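Local coordinates for aminotransferase, class V family protein (Trichomonas vaginalis, PDB 5F8V), which probably catalyses the pyridoxal-phosphate-dependent transamination of O-phospho-L-serine with 2-oxoglutarate, giving 3-phosphooxypyruvate and L-glutamate in serine biosynthesis, at residues Leu80-Ile85 with Gly102-Lys107; Lys94-Leu99 with Asp110-Leu115. One frame throughout, in Å; residues are numbered along the deposited sequence.

How the contacts relate
Helix 103-115 serves both contacts: its first turns receive helix 78-89 in contact 1, and its last turns lie over strand 95-98 in contact 2. The two are interleaved along the chain, and their centres are about 9 Å apart. A probable hydrogen bond of 2.6 Å from Ser83 OG to Glu111 OE2 ties them together, and Ser105 CB packs on Leu99 O at 3.4 Å. Both reach the second subunit. The cofactor is carried as an internal aldimine on Lys202; contact 1 includes Trp104, whose counterpart in phosphoserine aminotransferases covers the pyridine ring, while contact 2 joins the other end of the helix to the sheet.

Contact 1 of 2, residues Leu80-Ile85 with Gly102-Lys107; sequences LQFSAI and GTWSKK
With chi1 at -59°, Phe82 has its CG anti to its own carbonyl carbon, which carries the phenyl ring out of helix 78-89 toward the first turns of helix 103-115. There the far end of the ring, CE2 and CZ, meets Trp104 and Lys107. Phe82 CZ lies 3.9 Å from the backbone atom Trp104 O, and CE2 of the same ring comes within 4.0 Å of Lys107 CB. The indole adds a looser apolar approach, Phe82 CE2 to Trp104 CE3 at 4.3 Å. Helices 78-89 and 103-115 pack beside the sheet of the large domain of this fold type I enzyme; phosphoserine aminotransferases lay a tryptophan over the pyridine ring of the cofactor, and the place of Trp104 at the start of helix 103-115 is consistent with that role. Phe82 also packs on Tyr152, Phe197 and Asp177, on strands 148-154, 193-199 and 174-177, so its ring bridges helix and sheet. Lys107 offers this contact its CB, while bends at chi2 and chi3 lead the rest of the chain away from Phe82. Glu157 accepts a hydrogen bond from Trp104 N through OE1 and is bonded to Ser105 OG through OE2.

Contact 2 of 2, residues Lys94-Leu99 with Asp110-Leu115; sequences KAVDYL and DECKRL
Strand 95-98, helix 103-115 and strand 121-124 form a beta-alpha-beta crossover in which the two strands are parallel neighbours in the large-domain sheet, and this contact seats the helix on the first of them. Cys112 is the residue the helix presents, opposite Val96 and Tyr98, whose side chains rise from the same face of the strand. The cysteine has SG anti to its backbone N (chi1 -168°), which extends the sulfur toward the strand, 3.9 Å from Val96 CG2. Its methylene meets the end of the tyrosine: Cys112 CB is 3.4 Å from Tyr98 OH and 3.7 Å from Tyr98 CZ. The sulfur makes a sulfur-aromatic contact, with SG 4.9 Å from the centroid of the Tyr98 ring and 63° off the ring normal, an oblique approach. Val96 CG2 lies in the plane of that ring, at its edge, so all three side chains touch one another. Val122 of the second strand and Pro86 of helix 78-89 also pack against Cys112. Away from the strand, Arg114 NH1 and Glu111 OE1 make a salt bridge of 3.0 Å, on the syn side of the carboxylate but 26° out of its plane. Glu111 OE2 also accepts a bond from Ile229 N of the second subunit, and Arg114 NH2 gives one to Cys227 O of that subunit. Because the Tyr98 hydroxyl is hydrogen-bonded to Tyr150 OH, its polarity is met within the sheet; the hydroxyl meets Cys112 through van der Waals contact, while the ring supplies the sulfur-aromatic one.

Contact 1 of 2, residues Leu80-Ile85 with Gly102-Lys107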
loop_
_atom_site.group_PDB
_atom_site.type_symbol
_atom_site.label_atom_id
_atom_site.label_comp_id
_atom_site.label_asym_id
_atom_site.label_seq_id
_atom_site.Cartn_x
_atom_site.Cartn_y
_atom_site.Cartn_z
ATOM N N LEU A 80 8.015 -3.621 4.903
ATOM C CA LEU A 80 8.043 -2.259 5.439
ATOM C C LEU A 80 7.928 -2.256 6.969
ATOM O O LEU A 80 8.577 -1.439 7.637
ATOM C CB LEU A 80 6.928 -1.397 4.811
ATOM C CG LEU A 80 7.010 0.113 5.097
ATOM C CD1 LEU A 80 8.297 0.721 4.545
ATOM C CD2 LEU A 80 5.798 0.842 4.534
ATOM N N GLN A 81 7.131 -3.173 7.529
ATOM C CA GLN A 81 7.003 -3.266 8.987
ATOM C C GLN A 81 8.286 -3.809 9.640
ATOM O O GLN A 81 8.592 -3.427 10.767
ATOM C CB GLN A 81 5.779 -4.084 9.433
ATOM C CG GLN A 81 4.458 -3.794 8.715
ATOM C CD GLN A 81 4.202 -2.321 8.454
ATOM O OE1 GLN A 81 4.397 -1.479 9.333
ATOM N NE2 GLN A 81 3.752 -2.002 7.242
ATOM N N PHE A 82 9.057 -4.639 8.937
ATOM C CA PHE A 82 10.405 -5.026 9.434
ATOM C C PHE A 82 11.262 -3.791 9.756
ATOM O O PHE A 82 12.024 -3.794 10.718
ATOM C CB PHE A 82 11.212 -5.877 8.433
ATOM C CG PHE A 82 10.578 -7.181 8.019
ATOM C CD1 PHE A 82 9.487 -7.747 8.689
ATOM C CD2 PHE A 82 11.136 -7.889 6.945
ATOM C CE1 PHE A 82 8.951 -8.952 8.274
ATOM C CE2 PHE A 82 10.602 -9.097 6.539
ATOM C CZ PHE A 82 9.510 -9.629 7.204
ATOM N N SER A 83 11.153 -2.757 8.929
ATOM C CA SER A 83 11.857 -1.499 9.159
ATOM C C SER A 83 11.228 -0.708 10.303
ATOM O O SER A 83 11.940 -0.213 11.181
ATOM C CB SER A 83 11.847 -0.652 7.899
ATOM O OG SER A 83 12.308 -1.387 6.787
ATOM N N ALA A 84 9.902 -0.612 10.302
ATOM C CA ALA A 84 9.181 0.198 11.283
ATOM C C ALA A 84 9.287 -0.336 12.708
ATOM O O ALA A 84 9.291 0.447 13.652
ATOM C CB ALA A 84 7.720 0.365 10.877
ATOM N N ILE A 85 9.397 -1.655 12.870
ATOM C CA ILE A 85 9.453 -2.263 14.203
ATOM C C ILE A 85 10.574 -1.660 15.084
ATOM O O ILE A 85 10.278 -1.141 16.168
ATOM C CB ILE A 85 9.531 -3.823 14.140
ATOM C CG1 ILE A 85 8.203 -4.438 13.636
ATOM C CG2 ILE A 85 9.924 -4.425 15.488
ATOM C CD1 ILE A 85 6.957 -4.164 14.462
ATOM N N GLY A 102 13.692 -19.232 9.987
ATOM C CA GLY A 102 13.575 -19.417 8.544
ATOM C C GLY A 102 13.870 -18.130 7.805
ATOM O O GLY A 102 14.508 -17.226 8.346
ATOM N N THR A 103 13.375 -18.032 6.578
ATOM C CA THR A 103 13.723 -16.920 5.691
ATOM C C THR A 103 13.173 -15.561 6.150
ATOM O O THR A 103 13.893 -14.588 6.100
ATOM C CB THR A 103 13.268 -17.215 4.249
ATOM O OG1 THR A 103 13.848 -18.456 3.830
ATOM C CG2 THR A 103 13.676 -16.119 3.293
ATOM N N TRP A 104 11.924 -15.488 6.597
ATOM C CA TRP A 104 11.318 -14.178 6.888
ATOM C C TRP A 104 11.812 -13.558 8.196
ATOM O O TRP A 104 12.083 -12.354 8.242
ATOM C CB TRP A 104 9.790 -14.238 6.840
ATOM C CG TRP A 104 9.283 -14.581 5.472
ATOM C CD1 TRP A 104 8.614 -15.707 5.107
ATOM C CD2 TRP A 104 9.452 -13.808 4.279
ATOM N NE1 TRP A 104 8.337 -15.681 3.765
ATOM C CE2 TRP A 104 8.835 -14.522 3.230
ATOM C CE3 TRP A 104 10.064 -12.577 3.994
ATOM C CZ2 TRP A 104 8.809 -14.048 1.911
ATOM C CZ3 TRP A 104 10.039 -12.102 2.673
ATOM C CH2 TRP A 104 9.418 -12.840 1.655
ATOM N N SER A 105 11.926 -14.363 9.249
ATOM C CA SER A 105 12.532 -13.884 10.502
ATOM C C SER A 105 13.974 -13.437 10.279
ATOM O O SER A 105 14.388 -12.401 10.808
ATOM C CB SER A 105 12.477 -14.950 11.591
ATOM O OG SER A 105 13.010 -16.170 11.134
ATOM N N LYS A 106 14.715 -14.196 9.463
ATOM C CA LYS A 106 16.084 -13.820 9.087
ATOM C C LYS A 106 16.092 -12.501 8.327
ATOM O O LYS A 106 16.941 -11.654 8.591
ATOM C CB LYS A 106 16.770 -14.907 8.247
ATOM C CG LYS A 106 18.275 -14.676 8.039
ATOM C CD LYS A 106 18.825 -15.473 6.859
ATOM C CE LYS A 106 20.340 -15.305 6.726
ATOM N NZ LYS A 106 20.738 -13.899 6.414
ATOM N N LYS A 107 15.168 -12.336 7.379
ATOM C CA LYS A 107 15.013 -11.048 6.684
ATOM C C LYS A 107 14.724 -9.897 7.651
ATOM O O LYS A 107 15.273 -8.810 7.504
ATOM C CB LYS A 107 13.912 -11.093 5.610
ATOM C CG LYS A 107 14.214 -11.869 4.323
ATOM C CD LYS A 107 15.605 -11.644 3.742
ATOM C CE LYS A 107 15.850 -10.206 3.287
ATOM N NZ LYS A 107 17.269 -9.783 3.513
#

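Contact 2 of 2, residues Lys94-Leu99 with Asp110-Leu115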
loop_
_atom_site.group_PDB
_atom_site.type_symbol
_atom_site.label_atom_id
_atom_site.label_comp_id
_atom_site.label_asym_id
_atom_site.label_seq_id
_atom_site.Cartn_x
_atom_site.Cartn_y
_atom_site.Cartn_z
ATOM N N LYS A 94 19.232 -1.081 24.959
ATOM C CA LYS A 94 20.536 -1.248 24.319
ATOM C C LYS A 94 20.636 -2.522 23.473
ATOM O O LYS A 94 21.677 -2.771 22.857
ATOM C CB LYS A 94 21.648 -1.222 25.378
ATOM C CG LYS A 94 21.682 0.041 26.243
ATOM C CD LYS A 94 21.801 1.314 25.412
ATOM C CE LYS A 94 22.032 2.566 26.256
ATOM N NZ LYS A 94 20.757 3.227 26.653
ATOM N N ALA A 95 19.563 -3.318 23.430
ATOM C CA ALA A 95 19.565 -4.564 22.666
ATOM C C ALA A 95 18.195 -4.923 22.102
ATOM O O ALA A 95 17.168 -4.457 22.596
ATOM C CB ALA A 95 20.088 -5.705 23.530
ATOM N N VAL A 96 18.210 -5.738 21.045
ATOM C CA VAL A 96 17.005 -6.370 20.508
ATOM C C VAL A 96 17.302 -7.830 20.182
ATOM O O VAL A 96 18.393 -8.154 19.700
ATOM C CB VAL A 96 16.465 -5.662 19.245
ATOM C CG1 VAL A 96 15.871 -4.310 19.607
ATOM C CG2 VAL A 96 17.540 -5.536 18.161
ATOM N N ASP A 97 16.326 -8.701 20.449
ATOM C CA ASP A 97 16.466 -10.136 20.197
ATOM C C ASP A 97 15.595 -10.591 19.019
ATOM O O ASP A 97 14.386 -10.304 18.971
ATOM C CB ASP A 97 16.144 -10.934 21.467
ATOM C CG ASP A 97 17.326 -10.973 22.470
ATOM O OD1 ASP A 97 18.493 -10.795 22.062
ATOM O OD2 ASP A 97 17.095 -11.197 23.679
ATOM N N TYR A 98 16.237 -11.292 18.081
ATOM C CA TYR A 98 15.592 -11.890 16.908
ATOM C C TYR A 98 15.837 -13.395 16.918
ATOM O O TYR A 98 16.985 -13.830 16.954
ATOM C CB TYR A 98 16.162 -11.267 15.627
ATOM C CG TYR A 98 15.598 -9.892 15.338
ATOM C CD1 TYR A 98 14.562 -9.727 14.424
ATOM C CD2 TYR A 98 16.077 -8.757 15.999
ATOM C CE1 TYR A 98 14.022 -8.485 14.163
ATOM C CE2 TYR A 98 15.537 -7.496 15.744
ATOM C CZ TYR A 98 14.510 -7.370 14.824
ATOM O OH TYR A 98 13.955 -6.153 14.548
ATOM N N LEU A 99 14.765 -14.187 16.934
ATOM C CA LEU A 99 14.876 -15.636 16.745
ATOM C C LEU A 99 14.605 -15.909 15.271
ATOM O O LEU A 99 13.501 -15.655 14.781
ATOM C CB LEU A 99 13.889 -16.399 17.624
ATOM C CG LEU A 99 13.830 -17.923 17.403
ATOM C CD1 LEU A 99 15.044 -18.619 17.978
ATOM C CD2 LEU A 99 12.552 -18.516 17.978
ATOM N N ASP A 110 17.894 -9.112 9.481
ATOM C CA ASP A 110 18.870 -8.443 8.607
ATOM C C ASP A 110 18.547 -6.961 8.384
ATOM O O ASP A 110 19.464 -6.139 8.277
ATOM C CB ASP A 110 18.973 -9.147 7.246
ATOM C CG ASP A 110 19.624 -10.529 7.325
ATOM O OD1 ASP A 110 20.386 -10.820 8.270
ATOM O OD2 ASP A 110 19.371 -11.339 6.418
ATOM N N GLU A 111 17.262 -6.618 8.300
ATOM C CA GLU A 111 16.870 -5.218 8.131
ATOM C C GLU A 111 17.204 -4.385 9.374
ATOM O O GLU A 111 17.730 -3.276 9.251
ATOM C CB GLU A 111 15.390 -5.103 7.722
ATOM C CG GLU A 111 14.791 -3.694 7.686
ATOM C CD GLU A 111 15.419 -2.750 6.669
ATOM O OE1 GLU A 111 16.424 -3.086 6.007
ATOM O OE2 GLU A 111 14.895 -1.631 6.524
ATOM N N CYS A 112 16.924 -4.924 10.558
ATOM C CA CYS A 112 17.309 -4.261 11.812
ATOM C C CYS A 112 18.846 -4.105 11.925
ATOM O O CYS A 112 19.339 -3.039 12.293
ATOM C CB CYS A 112 16.759 -5.011 13.019
ATOM S SG CYS A 112 16.904 -4.088 14.575
ATOM N N LYS A 113 19.585 -5.155 11.567
ATOM C CA LYS A 113 21.057 -5.105 11.559
ATOM C C LYS A 113 21.545 -4.055 10.559
ATOM O O LYS A 113 22.399 -3.226 10.890
ATOM C CB LYS A 113 21.662 -6.484 11.253
ATOM C CG LYS A 113 23.049 -6.709 11.840
ATOM C CD LYS A 113 23.375 -8.198 11.957
ATOM C CE LYS A 113 24.448 -8.486 12.997
ATOM N NZ LYS A 113 24.023 -8.219 14.407
ATOM N N ARG A 114 20.961 -4.065 9.363
ATOM C CA ARG A 114 21.297 -3.096 8.320
ATOM C C ARG A 114 21.078 -1.645 8.761
ATOM O O ARG A 114 21.966 -0.810 8.586
ATOM C CB ARG A 114 20.481 -3.379 7.054
ATOM C CG ARG A 114 20.845 -2.508 5.865
ATOM C CD ARG A 114 19.776 -2.539 4.777
ATOM N NE ARG A 114 19.636 -1.211 4.164
ATOM C CZ ARG A 114 18.717 -0.286 4.470
ATOM N NH1 ARG A 114 17.769 -0.492 5.390
ATOM N NH2 ARG A 114 18.742 0.874 3.823
ATOM N N LEU A 115 19.900 -1.349 9.317
ATOM C CA LEU A 115 19.588 0.007 9.783
ATOM C C LEU A 115 20.619 0.540 10.793
ATOM O O LEU A 115 20.894 1.733 10.807
ATOM C CB LEU A 115 18.179 0.074 10.383
ATOM C CG LEU A 115 17.000 -0.097 9.414
ATOM C CD1 LEU A 115 15.715 -0.320 10.193
ATOM C CD2 LEU A 115 16.853 1.086 8.472
#